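Local coordinates for protein O-methyltransferase (Coxiella burnetii, PDB 3TR6) that probably transfers methyl groups from S-adenosylmethionine to hydroxyl groups of its substrates, and here holds S-adenosylhomocysteine and a nickel ion, at residues D142-D147 with E158-L163; D147-K150 with L155-E158. All coordinates share one frame; numbering follows the deposited sequence.

Contact 1: residues D142-D147 with E158-L163. With NI (nickel (II) ion), chain B; SAH (S-adenosyl-L-homocysteine), chain C.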
loop_
_atom_site.group_PDB
_atom_site.type_symbol
_atom_site.label_atom_id
_atom_site.label_comp_id
_atom_site.label_asym_id
_atom_site.label_seq_id
_atom_site.Cartn_x
_atom_site.Cartn_y
_atom_site.Cartn_z
ATOM N N ASP A 142 -11.313 11.449 5.752
ATOM C CA ASP A 142 -9.954 11.183 5.302
ATOM C C ASP A 142 -9.834 9.823 4.628
ATOM O O ASP A 142 -9.161 9.682 3.608
ATOM C CB ASP A 142 -9.002 11.254 6.491
ATOM C CG ASP A 142 -9.010 12.614 7.155
ATOM O OD1 ASP A 142 -8.955 13.632 6.427
ATOM O OD2 ASP A 142 -9.084 12.664 8.400
ATOM N N LEU A 143 -10.500 8.829 5.203
ATOM C CA LEU A 143 -10.369 7.453 4.752
ATOM C C LEU A 143 -11.687 6.710 4.874
ATOM O O LEU A 143 -12.300 6.688 5.941
ATOM C CB LEU A 143 -9.289 6.739 5.570
ATOM C CG LEU A 143 -9.121 5.230 5.363
ATOM C CD1 LEU A 143 -8.859 4.912 3.907
ATOM C CD2 LEU A 143 -8.003 4.686 6.238
ATOM N N ILE A 144 -12.123 6.101 3.778
ATOM C CA ILE A 144 -13.328 5.280 3.795
ATOM C C ILE A 144 -13.053 3.853 3.298
ATOM O O ILE A 144 -12.536 3.655 2.197
ATOM C CB ILE A 144 -14.466 5.923 2.975
ATOM C CG1 ILE A 144 -14.799 7.311 3.524
ATOM C CG2 ILE A 144 -15.707 5.051 3.003
ATOM C CD1 ILE A 144 -15.890 8.044 2.753
ATOM N N TYR A 145 -13.401 2.869 4.123
ATOM C CA TYR A 145 -13.204 1.461 3.793
ATOM C C TYR A 145 -14.536 0.804 3.458
ATOM O O TYR A 145 -15.411 0.678 4.316
ATOM C CB TYR A 145 -12.526 0.739 4.960
ATOM C CG TYR A 145 -12.318 -0.751 4.765
ATOM C CD1 TYR A 145 -11.668 -1.246 3.643
ATOM C CD2 TYR A 145 -12.745 -1.658 5.727
ATOM C CE1 TYR A 145 -11.466 -2.610 3.476
ATOM C CE2 TYR A 145 -12.548 -3.016 5.574
ATOM C CZ TYR A 145 -11.910 -3.492 4.448
ATOM O OH TYR A 145 -11.719 -4.852 4.304
ATOM N N ILE A 146 -14.682 0.394 2.201
ATOM C CA ILE A 146 -15.929 -0.177 1.710
ATOM C C ILE A 146 -15.871 -1.698 1.689
ATOM O O ILE A 146 -15.151 -2.286 0.883
ATOM C CB ILE A 146 -16.244 0.316 0.291
ATOM C CG1 ILE A 146 -16.307 1.848 0.258
ATOM C CG2 ILE A 146 -17.535 -0.318 -0.212
ATOM C CD1 ILE A 146 -16.430 2.424 -1.130
ATOM N N ASP A 147 -16.644 -2.334 2.567
ATOM C CA ASP A 147 -16.601 -3.785 2.712
ATOM C C ASP A 147 -17.931 -4.348 3.227
ATOM O O ASP A 147 -17.974 -5.071 4.224
ATOM C CB ASP A 147 -15.438 -4.177 3.631
ATOM C CG ASP A 147 -15.237 -5.670 3.716
ATOM O OD1 ASP A 147 -14.523 -6.123 4.637
ATOM O OD2 ASP A 147 -15.795 -6.392 2.865
ATOM N N GLU A 158 -19.372 6.042 -4.998
ATOM C CA GLU A 158 -19.824 7.349 -5.456
ATOM C C GLU A 158 -20.094 8.283 -4.280
ATOM O O GLU A 158 -19.747 9.462 -4.316
ATOM C CB GLU A 158 -21.083 7.194 -6.309
ATOM C CG GLU A 158 -21.064 8.031 -7.567
ATOM C CD GLU A 158 -19.851 7.752 -8.423
ATOM O OE1 GLU A 158 -19.534 6.566 -8.639
ATOM O OE2 GLU A 158 -19.209 8.720 -8.875
ATOM N N GLU A 159 -20.712 7.743 -3.237
ATOM C CA GLU A 159 -21.003 8.509 -2.035
ATOM C C GLU A 159 -19.727 8.828 -1.263
ATOM O O GLU A 159 -19.593 9.908 -0.686
ATOM C CB GLU A 159 -21.982 7.745 -1.143
ATOM C CG GLU A 159 -23.357 7.555 -1.757
ATOM C CD GLU A 159 -24.157 8.843 -1.807
ATOM O OE1 GLU A 159 -24.861 9.141 -0.818
ATOM O OE2 GLU A 159 -24.083 9.554 -2.832
ATOM N N SER A 160 -18.791 7.885 -1.260
ATOM C CA SER A 160 -17.537 8.058 -0.539
ATOM C C SER A 160 -16.672 9.154 -1.155
ATOM O O SER A 160 -15.901 9.806 -0.457
ATOM C CB SER A 160 -16.764 6.740 -0.467
ATOM O OG SER A 160 -17.403 5.826 0.405
ATOM N N LEU A 161 -16.796 9.351 -2.463
ATOM C CA LEU A 161 -16.085 10.440 -3.123
ATOM C C LEU A 161 -16.572 11.792 -2.617
ATOM O O LEU A 161 -15.775 12.678 -2.319
ATOM C CB LEU A 161 -16.245 10.361 -4.640
ATOM C CG LEU A 161 -15.152 9.610 -5.395
ATOM C CD1 LEU A 161 -15.409 9.670 -6.892
ATOM C CD2 LEU A 161 -13.794 10.197 -5.062
ATOM N N LYS A 162 -17.887 11.941 -2.518
ATOM C CA LYS A 162 -18.480 13.189 -2.054
ATOM C C LYS A 162 -18.025 13.509 -0.634
ATOM O O LYS A 162 -17.781 14.667 -0.297
ATOM C CB LYS A 162 -20.010 13.106 -2.102
ATOM C CG LYS A 162 -20.607 12.898 -3.489
ATOM C CD LYS A 162 -22.122 12.742 -3.401
ATOM C CE LYS A 162 -22.780 12.730 -4.773
ATOM N NZ LYS A 162 -22.463 11.503 -5.559
ATOM N N LEU A 163 -17.908 12.473 0.192
ATOM C CA LEU A 163 -17.597 12.635 1.610
ATOM C C LEU A 163 -16.106 12.804 1.897
ATOM O O LEU A 163 -15.717 13.203 2.997
ATOM C CB LEU A 163 -18.144 11.449 2.407
ATOM C CG LEU A 163 -19.658 11.403 2.611
ATOM C CD1 LEU A 163 -20.137 9.978 2.828
ATOM C CD2 LEU A 163 -20.076 12.299 3.771
HETATM NI NI NI B . -14.277 -8.474 2.813
HETATM N N SAH C . -14.953 -5.271 7.449
HETATM C CA SAH C . -15.652 -6.364 8.066
HETATM C CB SAH C . -16.319 -7.254 7.030
HETATM C CG SAH C . -17.829 -7.215 6.977
HETATM S SD SAH C . -18.645 -8.408 5.927
HETATM C C SAH C . -14.703 -7.177 8.877
HETATM O O SAH C . -15.021 -8.354 9.201
HETATM O OXT SAH C . -13.595 -6.704 9.238
HETATM C "C5'" SAH C . -20.159 -7.713 5.284
HETATM C "C4'" SAH C . -20.995 -7.006 6.208
HETATM O "O4'" SAH C . -21.855 -6.068 5.472
HETATM C "C3'" SAH C . -21.904 -7.940 6.905
HETATM O "O3'" SAH C . -21.714 -7.827 8.255
HETATM C "C2'" SAH C . -23.262 -7.505 6.542
HETATM O "O2'" SAH C . -24.104 -7.593 7.622
HETATM C "C1'" SAH C . -23.074 -6.086 6.149
HETATM N N9 SAH C . -24.121 -5.505 5.314
HETATM C C8 SAH C . -24.814 -6.119 4.342
HETATM N N7 SAH C . -25.671 -5.226 3.821
HETATM C C5 SAH C . -25.523 -4.048 4.458
HETATM C C6 SAH C . -26.134 -2.795 4.342
HETATM N N6 SAH C . -27.162 -2.569 3.377
HETATM N N1 SAH C . -25.737 -1.804 5.159
HETATM C C2 SAH C . -24.775 -2.001 6.071
HETATM N N3 SAH C . -24.173 -3.189 6.208
HETATM C C4 SAH C . -24.526 -4.223 5.418
#
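The isoleucines I144 and I146 meet S160 on one face of the strand; the two flat groups, the Y145 ring and the D147 carboxylate, serve the ligand and the metal instead. The Y145 side chain leaves the strand on the side away from the helix. Its CE2 comes 3.8 Å from the amino nitrogen N of S-adenosylhomocysteine, which lies obliquely to the ring, and its OH is hydrogen-bonded to Q52 and T48. The two oxygens of D147 do different work. OD1 accepts a hydrogen bond from the same ligand nitrogen N, at 3.0 Å. OD2 binds the nickel ion at 2.6 Å, and D173 and N174 belong to the same metal site.

The helix is met by the opposite row of strand side chains. Strand 143-146 and helix 158-163 run antiparallel, at 170° and 9.2 Å between axes. This is half of a beta-alpha-beta crossover: helix 153-163 leads from strand 141-146 to its parallel neighbour 168-173 in a Rossmann-like sheet. I144 straddles the serine. Its CG2 lies 3.2 Å from S160 OG, and its CD1 lies 3.6 Å from S160 CB. CG1 stands beside the backbone N (chi1 -59°), and the extended chain beyond it carries CD1 on to L163, whose CB is 4.1 Å away. I146 sends its own CD1 to S160 OG from two residues further along the strand, at 3.9 Å. I69 and I71 of strand 67-71 pack against the isoleucines, and L129 of helix 125-133 packs on L163.

No hydrogen bond joins strand to helix. The buried hydroxyl of S160 is bonded to Y156 O, within its own helix. Strand and helix thus meet by van der Waals contact, while D147, at the strand's end, carries the bonds to ligand and metal.

Contact 2: residues D147-K150 with L155-E158; sequences DADK and LYYE. With NI (nickel (II) ion), chain B; SAH (S-adenosyl-L-homocysteine), chain C.
The carboxylate of D149 and the phenol of Y156 cross at about a right angle, their planes 79° apart. Y156 points its OH at D149 from the helix and donates a hydrogen bond to OD1, at 2.8 Å. OD1 receives it on the syn lone pair, the one facing OD2. OD1 lies at the edge of the ring, in its plane. The carboxylate reaches this place because CG of D149 sits between the backbone N and the carbonyl carbon (chi1 46°). Its second oxygen, OD2, is hydrogen-bonded to N152, so both oxygens have a partner and the group's rotation is probably fixed.

A148 also faces the helix, and its CB touches Y156 CE2 at 4.2 Å. The segment 147-150 is the loop that follows strand 141-146 and opens the crossover to helix 153-163. In Rossmann-like methyltransferases the cofactor lies across such strand ends, and so it does here. CA of A148 is 3.4 Å from the ribose oxygen O4' of S-adenosylhomocysteine. OD1 of D149 lies 3.1 Å from the adenine N7, a close approach and not a hydrogen bond by the present geometry. A125 and L129 of helix 125-133 touch the Y156 side chain.

K150 sets out away from the helix. Its chain bends at CB-CG (chi2 -50°) and brings NZ back over the loop. NZ forms a salt bridge with D147 OD2, at 2.9 Å. It also donates to A148 O at 3.1 Å, in the carbonyl plane and on a lone pair.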
loop_
_atom_site.group_PDB
_atom_site.type_symbol
_atom_site.label_atom_id
_atom_site.label_comp_id
_atom_site.label_asym_id
_atom_site.label_seq_id
_atom_site.Cartn_x
_atom_site.Cartn_y
_atom_site.Cartn_z
ATOM N N ASP A 147 -16.644 -2.334 2.567
ATOM C CA ASP A 147 -16.601 -3.785 2.712
ATOM C C ASP A 147 -17.931 -4.348 3.227
ATOM O O ASP A 147 -17.974 -5.071 4.224
ATOM C CB ASP A 147 -15.438 -4.177 3.631
ATOM C CG ASP A 147 -15.237 -5.670 3.716
ATOM O OD1 ASP A 147 -14.523 -6.123 4.637
ATOM O OD2 ASP A 147 -15.795 -6.392 2.865
ATOM N N ALA A 148 -19.015 -4.010 2.537
ATOM C CA ALA A 148 -20.345 -4.495 2.901
ATOM C C ALA A 148 -20.967 -5.299 1.759
ATOM O O ALA A 148 -20.283 -6.069 1.089
ATOM C CB ALA A 148 -21.243 -3.334 3.294
ATOM N N ASP A 149 -22.266 -5.125 1.542
ATOM C CA ASP A 149 -22.939 -5.801 0.437
ATOM C C ASP A 149 -22.348 -5.353 -0.898
ATOM O O ASP A 149 -22.320 -4.160 -1.205
ATOM C CB ASP A 149 -24.453 -5.558 0.480
ATOM C CG ASP A 149 -24.811 -4.097 0.719
ATOM O OD1 ASP A 149 -24.293 -3.503 1.689
ATOM O OD2 ASP A 149 -25.613 -3.543 -0.065
ATOM N N LYS A 150 -21.879 -6.313 -1.691
ATOM C CA LYS A 150 -21.134 -6.007 -2.912
ATOM C C LYS A 150 -21.992 -5.379 -4.009
ATOM O O LYS A 150 -21.481 -4.662 -4.866
ATOM C CB LYS A 150 -20.418 -7.252 -3.446
ATOM C CG LYS A 150 -19.608 -8.002 -2.395
ATOM C CD LYS A 150 -18.681 -7.077 -1.614
ATOM C CE LYS A 150 -17.982 -7.836 -0.488
ATOM N NZ LYS A 150 -17.356 -6.933 0.520
ATOM N N LEU A 155 -22.468 2.513 -5.654
ATOM C CA LEU A 155 -23.156 3.508 -4.840
ATOM C C LEU A 155 -22.259 4.016 -3.713
ATOM O O LEU A 155 -21.996 5.214 -3.618
ATOM C CB LEU A 155 -24.441 2.926 -4.250
ATOM C CG LEU A 155 -25.183 3.832 -3.260
ATOM C CD1 LEU A 155 -25.638 5.115 -3.941
ATOM C CD2 LEU A 155 -26.361 3.102 -2.641
ATOM N N TYR A 156 -21.796 3.100 -2.863
ATOM C CA TYR A 156 -20.921 3.448 -1.744
ATOM C C TYR A 156 -19.671 4.201 -2.193
ATOM O O TYR A 156 -19.201 5.107 -1.508
ATOM C CB TYR A 156 -20.504 2.193 -0.979
ATOM C CG TYR A 156 -21.648 1.419 -0.371
ATOM C CD1 TYR A 156 -22.817 2.059 0.028
ATOM C CD2 TYR A 156 -21.556 0.044 -0.190
ATOM C CE1 TYR A 156 -23.860 1.346 0.586
ATOM C CE2 TYR A 156 -22.592 -0.670 0.367
ATOM C CZ TYR A 156 -23.741 -0.018 0.752
ATOM O OH TYR A 156 -24.773 -0.742 1.304
ATOM N N TYR A 157 -19.126 3.802 -3.335
ATOM C CA TYR A 157 -17.947 4.447 -3.892
ATOM C C TYR A 157 -18.281 5.884 -4.256
ATOM O O TYR A 157 -17.579 6.821 -3.869
ATOM C CB TYR A 157 -17.470 3.681 -5.131
ATOM C CG TYR A 157 -16.319 4.322 -5.879
ATOM C CD1 TYR A 157 -15.006 4.119 -5.477
ATOM C CD2 TYR A 157 -16.546 5.114 -6.998
ATOM C CE1 TYR A 157 -13.949 4.694 -6.161
ATOM C CE2 TYR A 157 -15.495 5.697 -7.689
ATOM C CZ TYR A 157 -14.197 5.484 -7.265
ATOM O OH TYR A 157 -13.145 6.057 -7.946
ATOM N N GLU A 158 -19.372 6.042 -4.998
ATOM C CA GLU A 158 -19.824 7.349 -5.456
ATOM C C GLU A 158 -20.094 8.283 -4.280
ATOM O O GLU A 158 -19.747 9.462 -4.316
ATOM C CB GLU A 158 -21.083 7.194 -6.309
ATOM C CG GLU A 158 -21.064 8.031 -7.567
ATOM C CD GLU A 158 -19.851 7.752 -8.423
ATOM O OE1 GLU A 158 -19.534 6.566 -8.639
ATOM O OE2 GLU A 158 -19.209 8.720 -8.875
HETATM NI NI NI B . -14.277 -8.474 2.813
HETATM N N SAH C . -14.953 -5.271 7.449
HETATM C CA SAH C . -15.652 -6.364 8.066
HETATM C CB SAH C . -16.319 -7.254 7.030
HETATM C CG SAH C . -17.829 -7.215 6.977
HETATM S SD SAH C . -18.645 -8.408 5.927
HETATM C C SAH C . -14.703 -7.177 8.877
HETATM O O SAH C . -15.021 -8.354 9.201
HETATM O OXT SAH C . -13.595 -6.704 9.238
HETATM C "C5'" SAH C . -20.159 -7.713 5.284
HETATM C "C4'" SAH C . -20.995 -7.006 6.208
HETATM O "O4'" SAH C . -21.855 -6.068 5.472
HETATM C "C3'" SAH C . -21.904 -7.940 6.905
HETATM O "O3'" SAH C . -21.714 -7.827 8.255
HETATM C "C2'" SAH C . -23.262 -7.505 6.542
HETATM O "O2'" SAH C . -24.104 -7.593 7.622
HETATM C "C1'" SAH C . -23.074 -6.086 6.149
HETATM N N9 SAH C . -24.121 -5.505 5.314
HETATM C C8 SAH C . -24.814 -6.119 4.342
HETATM N N7 SAH C . -25.671 -5.226 3.821
HETATM C C5 SAH C . -25.523 -4.048 4.458
HETATM C C6 SAH C . -26.134 -2.795 4.342
HETATM N N6 SAH C . -27.162 -2.569 3.377
HETATM N N1 SAH C . -25.737 -1.804 5.159
HETATM C C2 SAH C . -24.775 -2.001 6.071
HETATM N N3 SAH C . -24.173 -3.189 6.208
HETATM C C4 SAH C . -24.526 -4.223 5.418
#

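Contacts 1 and 2 are two levels of one crossover. Contact 1 packs strand 141-146 on the later part of helix 153-163; contact 2 ties the loop after the strand to an earlier turn of that helix. Their centres are 9 Å apart. They share D147 and E158, and they also touch: I146 CD1 lies 3.7 Å from Y157 CA and 3.8 Å from Y156 C. D147 belongs to both and brings the nickel ion and the ligand's amino end to the strand end. Contact 2 adds the ribose and adenine side of the pocket. D96, T48, S78 and A125 make further hydrogen bonds to the ligand.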